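Local atomic coordinates of secreted protein (Kutzneria albida DSM 43870, PDB entry 5M6Q), a protein that probably catalyses acyl transfer from protein-bound glutamine side chains to amines, as microbial transglutaminases do, and so would cross-link proteins. Residues R105-V110 against T154-M159; D85-P90 against W116-K121. One frame throughout, in Å; residues are numbered along the deposited sequence.

Contact 1 (R105-V110 against T154-M159); sequences RLKNVV and TDQVDM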
loop_
_atom_site.group_PDB
_atom_site.type_symbol
_atom_site.label_atom_id
_atom_site.label_comp_id
_atom_site.label_asym_id
_atom_site.label_seq_id
_atom_site.Cartn_x
_atom_site.Cartn_y
_atom_site.Cartn_z
ATOM N N ARG A 105 -1.298 20.359 -4.425
ATOM C CA ARG A 105 -2.330 20.129 -5.430
ATOM C C ARG A 105 -3.142 18.872 -5.166
ATOM O O ARG A 105 -4.070 18.583 -5.901
ATOM C CB ARG A 105 -1.716 20.032 -6.816
ATOM C CG ARG A 105 -0.815 21.189 -7.164
ATOM C CD ARG A 105 0.367 20.689 -7.926
ATOM N NE ARG A 105 0.120 20.551 -9.352
ATOM C CZ ARG A 105 0.750 19.663 -10.118
ATOM N NH1 ARG A 105 0.501 19.611 -11.419
ATOM N NH2 ARG A 105 1.630 18.818 -9.579
ATOM N N LEU A 106 -2.788 18.122 -4.133
ATOM C CA LEU A 106 -3.407 16.818 -3.884
ATOM C C LEU A 106 -4.594 16.863 -2.928
ATOM O O LEU A 106 -4.709 17.778 -2.126
ATOM C CB LEU A 106 -2.372 15.858 -3.318
ATOM C CG LEU A 106 -1.170 15.592 -4.223
ATOM C CD1 LEU A 106 -0.250 14.588 -3.565
ATOM C CD2 LEU A 106 -1.654 15.096 -5.558
ATOM N N LYS A 107 -5.454 15.848 -2.994
ATOM C CA LYS A 107 -6.508 15.684 -2.003
ATOM C C LYS A 107 -6.051 14.736 -0.900
ATOM O O LYS A 107 -5.254 13.832 -1.159
ATOM C CB LYS A 107 -7.782 15.174 -2.670
ATOM C CG LYS A 107 -8.235 16.113 -3.790
ATOM C CD LYS A 107 -9.721 15.991 -4.081
ATOM C CE LYS A 107 -10.313 17.316 -4.603
ATOM N NZ LYS A 107 -9.656 17.766 -5.861
ATOM N N ASN A 108 -6.515 14.984 0.327
ATOM C CA ASN A 108 -6.388 14.043 1.460
ATOM C C ASN A 108 -5.020 13.961 2.109
ATOM O O ASN A 108 -4.776 13.049 2.885
ATOM C CB ASN A 108 -6.779 12.624 1.037
ATOM C CG ASN A 108 -8.064 12.590 0.250
ATOM O OD1 ASN A 108 -9.040 13.228 0.626
ATOM N ND2 ASN A 108 -8.067 11.848 -0.863
ATOM N N VAL A 109 -4.129 14.894 1.804
ATOM C CA VAL A 109 -2.779 14.844 2.354
ATOM C C VAL A 109 -2.792 15.119 3.852
ATOM O O VAL A 109 -2.070 14.483 4.616
ATOM C CB VAL A 109 -1.851 15.835 1.628
ATOM C CG1 VAL A 109 -0.443 15.741 2.200
ATOM C CG2 VAL A 109 -1.861 15.548 0.124
ATOM N N VAL A 110 -3.624 16.063 4.280
ATOM C CA VAL A 110 -3.691 16.398 5.698
ATOM C C VAL A 110 -4.277 15.222 6.476
ATOM O O VAL A 110 -3.759 14.829 7.514
ATOM C CB VAL A 110 -4.503 17.696 5.940
ATOM C CG1 VAL A 110 -4.609 17.976 7.436
ATOM C CG2 VAL A 110 -3.854 18.873 5.216
ATOM N N THR A 154 -2.354 15.496 -11.711
ATOM C CA THR A 154 -1.652 15.059 -10.515
ATOM C C THR A 154 -1.494 13.550 -10.444
ATOM O O THR A 154 -0.812 13.056 -9.547
ATOM C CB THR A 154 -2.372 15.511 -9.247
ATOM O OG1 THR A 154 -3.639 14.844 -9.162
ATOM C CG2 THR A 154 -2.568 17.009 -9.263
ATOM N N ASP A 155 -2.144 12.839 -11.365
ATOM C CA ASP A 155 -2.123 11.382 -11.389
ATOM C C ASP A 155 -2.862 10.779 -10.174
ATOM O O ASP A 155 -2.780 9.574 -9.925
ATOM C CB ASP A 155 -0.665 10.893 -11.441
ATOM C CG ASP A 155 -0.528 9.478 -11.977
ATOM O OD1 ASP A 155 -1.302 9.088 -12.886
ATOM O OD2 ASP A 155 0.386 8.766 -11.500
ATOM N N GLN A 156 -3.601 11.593 -9.420
ATOM C CA GLN A 156 -4.270 11.057 -8.231
ATOM C C GLN A 156 -5.571 10.351 -8.589
ATOM O O GLN A 156 -6.335 10.806 -9.428
ATOM C CB GLN A 156 -4.549 12.150 -7.183
ATOM C CG GLN A 156 -5.147 11.604 -5.872
ATOM C CD GLN A 156 -5.093 12.628 -4.731
ATOM O OE1 GLN A 156 -4.920 13.816 -4.972
ATOM N NE2 GLN A 156 -5.230 12.161 -3.493
ATOM N N VAL A 157 -5.813 9.220 -7.941
ATOM C CA VAL A 157 -7.023 8.471 -8.197
ATOM C C VAL A 157 -7.969 8.682 -7.030
ATOM O O VAL A 157 -7.587 8.501 -5.875
ATOM C CB VAL A 157 -6.723 6.980 -8.414
ATOM C CG1 VAL A 157 -8.015 6.174 -8.399
ATOM C CG2 VAL A 157 -5.972 6.788 -9.709
ATOM N N ASP A 158 -9.192 9.093 -7.340
ATOM C CA ASP A 158 -10.203 9.290 -6.323
ATOM C C ASP A 158 -10.728 7.930 -5.867
ATOM O O ASP A 158 -11.404 7.251 -6.626
ATOM C CB ASP A 158 -11.346 10.148 -6.870
ATOM C CG ASP A 158 -12.307 10.627 -5.775
ATOM O OD1 ASP A 158 -12.274 10.088 -4.650
ATOM O OD2 ASP A 158 -13.103 11.552 -6.045
ATOM N N MET A 159 -10.457 7.557 -4.622
ATOM C CA MET A 159 -10.888 6.255 -4.120
ATOM C C MET A 159 -12.102 6.323 -3.192
ATOM O O MET A 159 -12.485 5.316 -2.600
ATOM C CB MET A 159 -9.736 5.559 -3.384
ATOM C CG MET A 159 -8.569 5.140 -4.277
ATOM S SD MET A 159 -8.979 3.895 -5.521
ATOM C CE MET A 159 -9.341 2.413 -4.552
HETATM O O HOH W 1 -10.152 11.418 -3.201
#
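Gln156 reaches across to Lys107 and grips the N-H and C=O of that one residue with a pair of bonds from its side-chain amide, while its own stretch bends through an ST turn. Gln156 CB starts the side chain 4.4 Å from Leu106 CD2. CG then stands anti to the backbone N (chi1 -175°), and the extended chain carries Gln156 CD to 3.7 Å from Lys107 N. At the tip both polar atoms turn to the Lys107 backbone. Gln156 OE1 accepts from Lys107 N at 2.9 Å, the nitrogen lying in the amide's carbonyl plane on a lone pair, in a nearly straight bond (169°). Gln156 NE2 donates to Lys107 O over the same 2.9 Å, with that oxygen in the amide plane, and the two bonds together fix the rotation of the group. In the ST turn, Thr154 OG1 accepts from Gln156 N. Thr154 packs its carbons on the loop ahead of helix 109-112, CB lying 3.8 Å from Leu106 CD2 and CG2 4.0 Å from Arg105 CB. Asn108 ND2 donates to Asn64 O, which Gln156 NE2 reaches weakly; a single water accepts from Asn108 ND2 at 3.2 Å and donates to Asp158 OD1 at 2.9 Å.

Contact 2 (D85-P90 against W116-K121); sequences DTHPSP and WIDSAK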
loop_
_atom_site.group_PDB
_atom_site.type_symbol
_atom_site.label_atom_id
_atom_site.label_comp_id
_atom_site.label_asym_id
_atom_site.label_seq_id
_atom_site.Cartn_x
_atom_site.Cartn_y
_atom_site.Cartn_z
ATOM N N ASP A 85 10.603 14.534 8.150
ATOM C CA ASP A 85 11.981 14.520 8.639
ATOM C C ASP A 85 12.343 15.782 9.434
ATOM O O ASP A 85 13.388 15.827 10.085
ATOM C CB ASP A 85 12.966 14.342 7.488
ATOM C CG ASP A 85 13.390 12.895 7.314
ATOM O OD1 ASP A 85 13.401 12.162 8.331
ATOM O OD2 ASP A 85 13.697 12.494 6.165
ATOM N N THR A 86 11.493 16.803 9.374
ATOM C CA THR A 86 11.697 17.997 10.200
ATOM C C THR A 86 10.960 17.911 11.545
ATOM O O THR A 86 10.919 18.881 12.288
ATOM C CB THR A 86 11.238 19.269 9.471
ATOM O OG1 THR A 86 9.816 19.239 9.319
ATOM C CG2 THR A 86 11.881 19.359 8.097
ATOM N N HIS A 87 10.391 16.743 11.841
ATOM C CA HIS A 87 9.635 16.520 13.076
ATOM C C HIS A 87 8.540 17.577 13.288
ATOM O O HIS A 87 8.523 18.262 14.310
ATOM C CB HIS A 87 10.590 16.494 14.280
ATOM C CG HIS A 87 9.957 16.027 15.557
ATOM N ND1 HIS A 87 10.608 16.083 16.773
ATOM C CD2 HIS A 87 8.737 15.494 15.810
ATOM C CE1 HIS A 87 9.817 15.607 17.718
ATOM N NE2 HIS A 87 8.676 15.244 17.161
ATOM N N PRO A 88 7.614 17.719 12.325
ATOM C CA PRO A 88 6.546 18.700 12.556
ATOM C C PRO A 88 5.449 18.224 13.515
ATOM O O PRO A 88 5.226 17.019 13.662
ATOM C CB PRO A 88 5.964 18.906 11.157
ATOM C CG PRO A 88 6.184 17.607 10.486
ATOM C CD PRO A 88 7.519 17.116 10.983
ATOM N N SER A 89 4.791 19.174 14.177
ATOM C CA SER A 89 3.523 18.917 14.853
ATOM C C SER A 89 2.461 18.810 13.772
ATOM O O SER A 89 2.703 19.241 12.648
ATOM C CB SER A 89 3.179 20.044 15.837
ATOM O OG SER A 89 2.787 21.214 15.141
ATOM N N PRO A 90 1.282 18.237 14.092
ATOM C CA PRO A 90 0.232 18.196 13.067
ATOM C C PRO A 90 -0.029 19.538 12.385
ATOM O O PRO A 90 -0.177 19.562 11.167
ATOM C CB PRO A 90 -0.994 17.731 13.850
ATOM C CG PRO A 90 -0.413 16.841 14.919
ATOM C CD PRO A 90 0.916 17.453 15.288
ATOM N N TRP A 116 -1.850 11.169 16.315
ATOM C CA TRP A 116 -1.429 10.631 17.609
ATOM C C TRP A 116 -0.033 9.981 17.590
ATOM O O TRP A 116 0.507 9.645 18.645
ATOM C CB TRP A 116 -2.453 9.619 18.102
ATOM C CG TRP A 116 -2.482 8.406 17.258
ATOM C CD1 TRP A 116 -3.174 8.229 16.096
ATOM C CD2 TRP A 116 -1.771 7.188 17.494
ATOM N NE1 TRP A 116 -2.942 6.971 15.594
ATOM C CE2 TRP A 116 -2.082 6.311 16.434
ATOM C CE3 TRP A 116 -0.901 6.753 18.500
ATOM C CZ2 TRP A 116 -1.557 5.022 16.354
ATOM C CZ3 TRP A 116 -0.382 5.473 18.421
ATOM C CH2 TRP A 116 -0.707 4.622 17.354
ATOM N N ILE A 117 0.547 9.790 16.406
ATOM C CA ILE A 117 1.923 9.310 16.318
ATOM C C ILE A 117 2.862 10.489 16.073
ATOM O O ILE A 117 2.677 11.247 15.125
ATOM C CB ILE A 117 2.080 8.246 15.213
ATOM C CG1 ILE A 117 1.151 7.061 15.482
ATOM C CG2 ILE A 117 3.528 7.766 15.121
ATOM C CD1 ILE A 117 1.044 6.087 14.309
ATOM N N ASP A 118 3.869 10.653 16.920
ATOM C CA ASP A 118 4.827 11.736 16.713
ATOM C C ASP A 118 5.552 11.615 15.358
ATOM O O ASP A 118 5.990 10.535 14.959
ATOM C CB ASP A 118 5.834 11.770 17.854
ATOM C CG ASP A 118 6.859 12.867 17.682
ATOM O OD1 ASP A 118 6.482 14.056 17.757
ATOM O OD2 ASP A 118 8.043 12.543 17.460
ATOM N N SER A 119 5.687 12.730 14.655
ATOM C CA SER A 119 6.105 12.680 13.256
ATOM C C SER A 119 7.530 12.136 13.080
ATOM O O SER A 119 7.880 11.673 12.002
ATOM C CB SER A 119 5.987 14.069 12.616
ATOM O OG SER A 119 6.743 15.017 13.349
ATOM N N ALA A 120 8.333 12.174 14.138
ATOM C CA ALA A 120 9.677 11.604 14.093
ATOM C C ALA A 120 9.650 10.071 13.978
ATOM O O ALA A 120 10.644 9.454 13.584
ATOM C CB ALA A 120 10.460 12.017 15.310
ATOM N N LYS A 121 8.517 9.464 14.326
ATOM C CA LYS A 121 8.352 8.016 14.240
ATOM C C LYS A 121 7.670 7.563 12.934
ATOM O O LYS A 121 7.282 6.411 12.810
ATOM C CB LYS A 121 7.529 7.511 15.424
ATOM C CG LYS A 121 8.116 7.787 16.809
ATOM C CD LYS A 121 7.134 7.324 17.887
ATOM C CE LYS A 121 7.703 7.448 19.304
ATOM N NZ LYS A 121 6.675 7.044 20.315
HETATM O O HOH W 2 3.949 15.189 15.440
#
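His87 and Pro88, in the loop between helices 70-84 and 90-99, meet Asp118, Ser119 and Ala120 just ahead of strand 122-131 in a compact polar contact, built from a histidine-carboxylate hydrogen bond, a serine-to-carbonyl bond and a CH-pi contact. His87 NE2 donates to Asp118 OD1 at 2.6 Å (155°), on the syn lone pair of that oxygen. OD1 lies close to the ring plane, while the carboxylate plane stands nearly at a right angle to the ring (86°). Ala120 CB sits over one face of the His87 ring, 4.0 Å from its centroid, and Ser119 OG lies at the ring edge, 3.2 Å from His87 CD2. His87 was modelled in two conformers, and these details belong to one of them. Ser119 holds OG between its backbone N and carbonyl carbon (chi1 56°) and donates to Pro88 O at 2.5 Å, a separation so short that its exact value is doubtful. A water joins in, donating to Pro88 O at 2.9 Å and accepting from Ser119 N at 3.1 Å, which gives the proline carbonyl two donors. Asp118 OD2 meanwhile receives a weak bond from Ala120 N, within the 3-10 segment 119-121. An alanine in place of Asp118 would probably leave His87 NE2 without its carboxylate acceptor, and the ring freer to turn over Ala120. Around the contact, Ser89 follows as the N-cap of helix 90-99, where Pro90 packs on Leu113, whereas Ala120 and Lys121 bond to Lys224, next to strand 214-223, one of the two sheet neighbours of strand 122-131.

In the fold
Followed from the N terminus, the chain leaves helix 70-84 and enters 85-90, the first half of contact 2. It runs through helix 90-99 to 105-110, the first half of contact 1, and on through helix 109-112 to 116-121, where contact 2 closes its 25-residue loop. Strand 122-131 and helix 141-146 come next, before 154-159 completes contact 1 across 43 residues. The loops cross rather than nest: helix 109-112 begins within contact 1 and lies inside the loop of contact 2. Their centres lie about 21 Å apart. Contact 2 ties the turn before helix 90-99 to the lead-in of strand 122-131, contact 1 the lead-in of helix 109-112 to the loop before strand 174-179.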